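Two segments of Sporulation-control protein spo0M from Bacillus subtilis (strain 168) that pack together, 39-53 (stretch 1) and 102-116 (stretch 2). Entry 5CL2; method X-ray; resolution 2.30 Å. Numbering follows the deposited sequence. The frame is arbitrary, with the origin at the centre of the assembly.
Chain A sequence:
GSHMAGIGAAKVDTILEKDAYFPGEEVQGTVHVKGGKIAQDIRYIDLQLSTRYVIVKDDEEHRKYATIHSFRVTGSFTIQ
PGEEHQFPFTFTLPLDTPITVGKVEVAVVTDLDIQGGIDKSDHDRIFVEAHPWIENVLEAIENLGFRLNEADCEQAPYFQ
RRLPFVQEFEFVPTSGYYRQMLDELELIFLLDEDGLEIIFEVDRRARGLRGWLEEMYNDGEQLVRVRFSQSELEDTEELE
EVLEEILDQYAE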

# COMPACT_ATOMS: atom_id res chain seq x y z
N ALA A 39 20.50 -37.82 -2.23
CA ALA A 39 20.91 -36.52 -1.72
C ALA A 39 20.38 -35.45 -2.66
O ALA A 39 20.31 -35.64 -3.87
N GLN A 40 19.90 -34.34 -2.11
CA GLN A 40 19.42 -33.30 -3.02
C GLN A 40 19.94 -31.93 -2.68
O GLN A 40 20.32 -31.64 -1.54
N ASP A 41 19.97 -31.09 -3.71
CA ASP A 41 20.41 -29.71 -3.60
C ASP A 41 19.19 -28.82 -3.48
O ASP A 41 18.38 -28.74 -4.40
N ILE A 42 19.06 -28.19 -2.32
CA ILE A 42 17.96 -27.29 -2.03
C ILE A 42 18.35 -25.83 -2.30
O ILE A 42 19.31 -25.33 -1.72
N ARG A 43 17.61 -25.15 -3.17
CA ARG A 43 17.96 -23.76 -3.53
C ARG A 43 17.58 -22.76 -2.44
O ARG A 43 18.37 -21.89 -2.10
N TYR A 44 16.44 -22.96 -1.79
CA TYR A 44 16.02 -22.05 -0.74
C TYR A 44 14.77 -22.58 -0.07
O TYR A 44 14.08 -23.42 -0.63
N ILE A 45 14.47 -22.05 1.11
CA ILE A 45 13.17 -22.25 1.74
C ILE A 45 12.54 -20.88 2.03
O ILE A 45 13.09 -20.07 2.80
N ASP A 46 11.38 -20.65 1.40
CA ASP A 46 10.57 -19.43 1.56
C ASP A 46 9.31 -19.76 2.33
O ASP A 46 8.79 -20.89 2.26
N LEU A 47 8.84 -18.77 3.08
CA LEU A 47 7.53 -18.79 3.73
C LEU A 47 6.67 -17.71 3.09
O LEU A 47 7.17 -16.63 2.76
N GLN A 48 5.38 -18.00 2.92
CA GLN A 48 4.44 -17.01 2.38
C GLN A 48 3.19 -16.97 3.22
O GLN A 48 2.60 -18.00 3.52
N LEU A 49 2.77 -15.75 3.54
CA LEU A 49 1.49 -15.52 4.20
C LEU A 49 0.51 -15.13 3.09
O LEU A 49 0.79 -14.24 2.30
N SER A 50 -0.60 -15.83 2.99
CA SER A 50 -1.52 -15.56 1.90
C SER A 50 -2.98 -15.69 2.28
O SER A 50 -3.35 -16.26 3.30
N THR A 51 -3.81 -15.10 1.44
CA THR A 51 -5.24 -15.22 1.63
C THR A 51 -5.85 -15.23 0.24
O THR A 51 -5.11 -15.42 -0.74
N ARG A 52 -7.18 -15.14 0.16
CA ARG A 52 -7.88 -15.04 -1.11
C ARG A 52 -8.85 -13.86 -1.07
O ARG A 52 -9.31 -13.46 -0.00
N TYR A 53 -9.17 -13.30 -2.22
CA TYR A 53 -10.15 -12.24 -2.23
C TYR A 53 -11.07 -12.39 -3.42
O TYR A 53 -10.73 -13.06 -4.40
N GLY A 102 -15.91 -15.25 8.95
CA GLY A 102 -16.66 -15.44 7.73
C GLY A 102 -15.98 -16.41 6.78
O GLY A 102 -15.66 -17.56 7.14
N LYS A 103 -15.77 -15.96 5.55
CA LYS A 103 -15.20 -16.81 4.51
C LYS A 103 -13.66 -16.67 4.38
O LYS A 103 -13.02 -17.41 3.62
N VAL A 104 -13.06 -15.77 5.15
CA VAL A 104 -11.65 -15.46 5.01
C VAL A 104 -10.70 -16.53 5.57
O VAL A 104 -10.78 -16.91 6.74
N GLU A 105 -9.79 -17.01 4.73
CA GLU A 105 -8.72 -17.86 5.25
C GLU A 105 -7.34 -17.22 5.07
O GLU A 105 -7.05 -16.61 4.04
N VAL A 106 -6.51 -17.36 6.10
CA VAL A 106 -5.12 -16.93 6.05
C VAL A 106 -4.23 -18.15 6.27
O VAL A 106 -4.39 -18.88 7.25
N ALA A 107 -3.31 -18.37 5.35
CA ALA A 107 -2.45 -19.52 5.42
C ALA A 107 -0.98 -19.13 5.37
O ALA A 107 -0.61 -18.20 4.67
N VAL A 108 -0.16 -19.85 6.13
CA VAL A 108 1.30 -19.83 6.00
C VAL A 108 1.74 -20.98 5.09
O VAL A 108 1.46 -22.15 5.35
N VAL A 109 2.36 -20.64 3.97
CA VAL A 109 2.76 -21.61 2.98
C VAL A 109 4.27 -21.71 2.93
O VAL A 109 4.95 -20.71 2.80
N THR A 110 4.77 -22.93 3.06
CA THR A 110 6.19 -23.21 2.97
C THR A 110 6.49 -23.68 1.56
O THR A 110 5.83 -24.58 1.05
N ASP A 111 7.45 -23.03 0.94
CA ASP A 111 7.96 -23.39 -0.38
C ASP A 111 9.42 -23.83 -0.26
O ASP A 111 10.31 -23.02 -0.01
N LEU A 112 9.68 -25.13 -0.43
CA LEU A 112 11.07 -25.62 -0.44
C LEU A 112 11.44 -25.96 -1.88
O LEU A 112 10.91 -26.90 -2.46
N ASP A 113 12.33 -25.17 -2.46
CA ASP A 113 12.64 -25.30 -3.87
C ASP A 113 13.85 -26.21 -4.01
O ASP A 113 14.88 -25.98 -3.38
N ILE A 114 13.70 -27.26 -4.80
CA ILE A 114 14.76 -28.24 -4.99
C ILE A 114 15.23 -28.13 -6.41
O ILE A 114 14.41 -28.05 -7.34
N GLN A 115 16.54 -28.09 -6.61
CA GLN A 115 17.00 -27.97 -7.98
C GLN A 115 16.91 -29.32 -8.69
O GLN A 115 17.55 -30.28 -8.33
N GLY A 116 16.03 -29.35 -9.69
CA GLY A 116 15.86 -30.45 -10.61
C GLY A 116 15.78 -31.90 -10.18
O GLY A 116 16.53 -32.69 -10.74

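The two stretches are neighbouring antiparallel strands of one β-sheet, joined by a backbone ladder and flanked by an apolar row on one face and a largely polar one on the other. The ladder is regular in the middle, where D46 pairs with D111, Q48 with V109 and S50 with A107 through paired N-H···O bonds; Q48 N to V109 O, for example, is 2.7 Å.

Side chains alternate between the faces. I42, I45, L47 and L49 share one face with V108, T110, L112 and I114, all buried. Branched aliphatic residues suit this place because they fill space without needing polar partners. I45, with an m,t rotamer, brings CD1 to 3.8 Å from CD1 of L112, while CG1 of I42, also m,t, lies 4.0 Å from CG1 of I114. L49 takes t,p, which sets its CD1 3.7 Å from both V106 CG1 and V108 CG2; both valines are t. T110 (m) is the polar member of the row: its OG1 lies 3.1 Å from L47 CD2, and its hydrogen bond is made elsewhere in the structure.

The other face carries Y44, D46, Q48 and S50 beside A107, V109, D111 and D113. D113 (t) is the hub at one end. Its carboxylate receives R43 in a two-pronged salt bridge, NE to OD1 and NH2 to OD2 both 2.8 Å, while its CB sits over the Y44 ring, 3.6 Å from the centroid, in a CH-π contact. With chi1 p, Y44 swings its ring across to the other strand, where its OH donates to D111 OD2 at 3.1 Å.

At the far end, T51 OG1 donates a very short 2.5 Å bond to E105 O. R52 NH1 lies 3.2 Å from E105 OE2, a salt bridge of charge alone, since the oxygen sits well out of the guanidinium plane.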

# COMPACT_ATOMS: atom_id res chain seq x y z
CB ALA A 39 22.42 -36.43 -1.60
CB GLN A 40 17.90 -33.29 -3.08
CG GLN A 40 17.29 -34.63 -3.45
CD GLN A 40 15.79 -34.55 -3.63
OE1 GLN A 40 15.05 -34.42 -2.66
NE2 GLN A 40 15.33 -34.62 -4.88
CB ASP A 41 21.23 -29.29 -4.82
CG ASP A 41 22.60 -29.93 -4.85
OD1 ASP A 41 23.21 -30.16 -3.77
OD2 ASP A 41 23.06 -30.22 -5.97
CB ILE A 42 17.49 -27.50 -0.60
CG1 ILE A 42 16.74 -28.85 -0.53
CG2 ILE A 42 16.61 -26.29 -0.15
CD1 ILE A 42 16.71 -29.52 0.82
CB ARG A 43 17.30 -23.40 -4.87
CG ARG A 43 17.87 -24.28 -6.00
CD ARG A 43 17.58 -23.77 -7.39
NE ARG A 43 16.18 -23.38 -7.55
CZ ARG A 43 15.74 -22.54 -8.48
NH1 ARG A 43 16.60 -22.00 -9.34
NH2 ARG A 43 14.45 -22.24 -8.55
CB TYR A 44 15.74 -20.62 -1.32
CG TYR A 44 14.58 -20.59 -2.30
CD1 TYR A 44 13.26 -20.57 -1.85
CD2 TYR A 44 14.80 -20.60 -3.68
CE1 TYR A 44 12.19 -20.56 -2.73
CE2 TYR A 44 13.72 -20.59 -4.59
CZ TYR A 44 12.42 -20.57 -4.10
OH TYR A 44 11.31 -20.57 -4.94
CB ILE A 45 13.29 -23.05 3.06
CG1 ILE A 45 14.00 -24.39 2.83
CG2 ILE A 45 11.90 -23.25 3.70
CD1 ILE A 45 14.23 -25.14 4.12
CB ASP A 46 10.17 -18.81 0.20
CG ASP A 46 11.32 -18.04 -0.47
OD1 ASP A 46 12.36 -17.80 0.17
OD2 ASP A 46 11.19 -17.72 -1.68
CB LEU A 47 7.64 -18.49 5.22
CG LEU A 47 8.00 -19.64 6.16
CD1 LEU A 47 7.43 -19.38 7.54
CD2 LEU A 47 7.61 -21.00 5.59
CB GLN A 48 4.02 -17.32 0.95
CG GLN A 48 5.11 -17.83 0.06
CD GLN A 48 5.08 -17.15 -1.29
OE1 GLN A 48 4.00 -16.90 -1.85
NE2 GLN A 48 6.26 -16.82 -1.82
CB LEU A 49 1.60 -14.44 5.28
CG LEU A 49 0.45 -14.26 6.26
CD1 LEU A 49 0.42 -15.36 7.33
CD2 LEU A 49 0.50 -12.88 6.91
CB SER A 50 -1.25 -16.47 0.72
OG SER A 50 -1.53 -17.80 1.10
CB THR A 51 -5.80 -14.09 2.53
OG1 THR A 51 -7.15 -14.40 2.88
CG2 THR A 51 -5.70 -12.73 1.86
CB ARG A 52 -8.66 -16.31 -1.42
CG ARG A 52 -8.10 -17.56 -0.81
CD ARG A 52 -9.15 -18.66 -0.84
NE ARG A 52 -10.36 -18.28 -0.13
CZ ARG A 52 -11.28 -19.14 0.31
NH1 ARG A 52 -11.13 -20.44 0.10
NH2 ARG A 52 -12.36 -18.69 0.95
CB TYR A 53 -9.48 -10.87 -2.22
CG TYR A 53 -8.71 -10.47 -3.46
CD1 TYR A 53 -7.41 -10.89 -3.68
CD2 TYR A 53 -9.30 -9.64 -4.40
CE1 TYR A 53 -6.71 -10.50 -4.82
CE2 TYR A 53 -8.62 -9.23 -5.53
CZ TYR A 53 -7.33 -9.65 -5.74
OH TYR A 53 -6.70 -9.21 -6.89
CB LYS A 103 -15.90 -16.49 3.19
CG LYS A 103 -16.89 -17.58 2.75
CD LYS A 103 -17.52 -17.24 1.41
CE LYS A 103 -18.03 -18.49 0.69
NZ LYS A 103 -18.79 -19.41 1.58
CB VAL A 104 -11.32 -14.13 5.69
CG1 VAL A 104 -9.83 -13.84 5.57
CG2 VAL A 104 -12.16 -13.00 5.07
CB GLU A 105 -8.76 -19.26 4.59
CG GLU A 105 -8.22 -19.32 3.15
CD GLU A 105 -7.94 -20.76 2.65
OE1 GLU A 105 -7.22 -21.51 3.35
OE2 GLU A 105 -8.41 -21.12 1.55
CB VAL A 106 -4.80 -15.89 7.12
CG1 VAL A 106 -3.31 -15.59 7.10
CG2 VAL A 106 -5.60 -14.62 6.89
CB ALA A 107 -2.80 -20.49 4.29
CB VAL A 108 2.00 -19.95 7.37
CG1 VAL A 108 3.49 -20.12 7.19
CG2 VAL A 108 1.66 -18.72 8.24
CB VAL A 109 2.23 -21.23 1.59
CG1 VAL A 109 2.77 -22.15 0.52
CG2 VAL A 109 0.70 -21.19 1.59
CB THR A 110 6.62 -24.26 3.99
OG1 THR A 110 6.31 -23.80 5.31
CG2 THR A 110 8.14 -24.53 3.90
CB ASP A 111 7.79 -22.18 -1.33
CG ASP A 111 8.43 -22.38 -2.69
OD1 ASP A 111 8.52 -23.53 -3.18
OD2 ASP A 111 8.80 -21.35 -3.30
CB LEU A 112 11.23 -26.84 0.48
CG LEU A 112 12.56 -27.59 0.50
CD1 LEU A 112 12.98 -27.99 1.91
CD2 LEU A 112 12.46 -28.81 -0.34
CB ASP A 113 12.88 -23.91 -4.50
CG ASP A 113 13.15 -23.97 -5.99
OD1 ASP A 113 14.02 -24.76 -6.43
OD2 ASP A 113 12.50 -23.22 -6.74
CB ILE A 114 14.28 -29.68 -4.71
CG1 ILE A 114 13.92 -29.85 -3.24
CG2 ILE A 114 15.36 -30.71 -5.09
CD1 ILE A 114 13.27 -31.20 -2.92
CB GLN A 115 18.43 -27.44 -8.02
CG GLN A 115 18.94 -27.29 -9.42
CD GLN A 115 20.32 -26.71 -9.47
OE1 GLN A 115 21.22 -27.17 -8.78
NE2 GLN A 115 20.50 -25.68 -10.29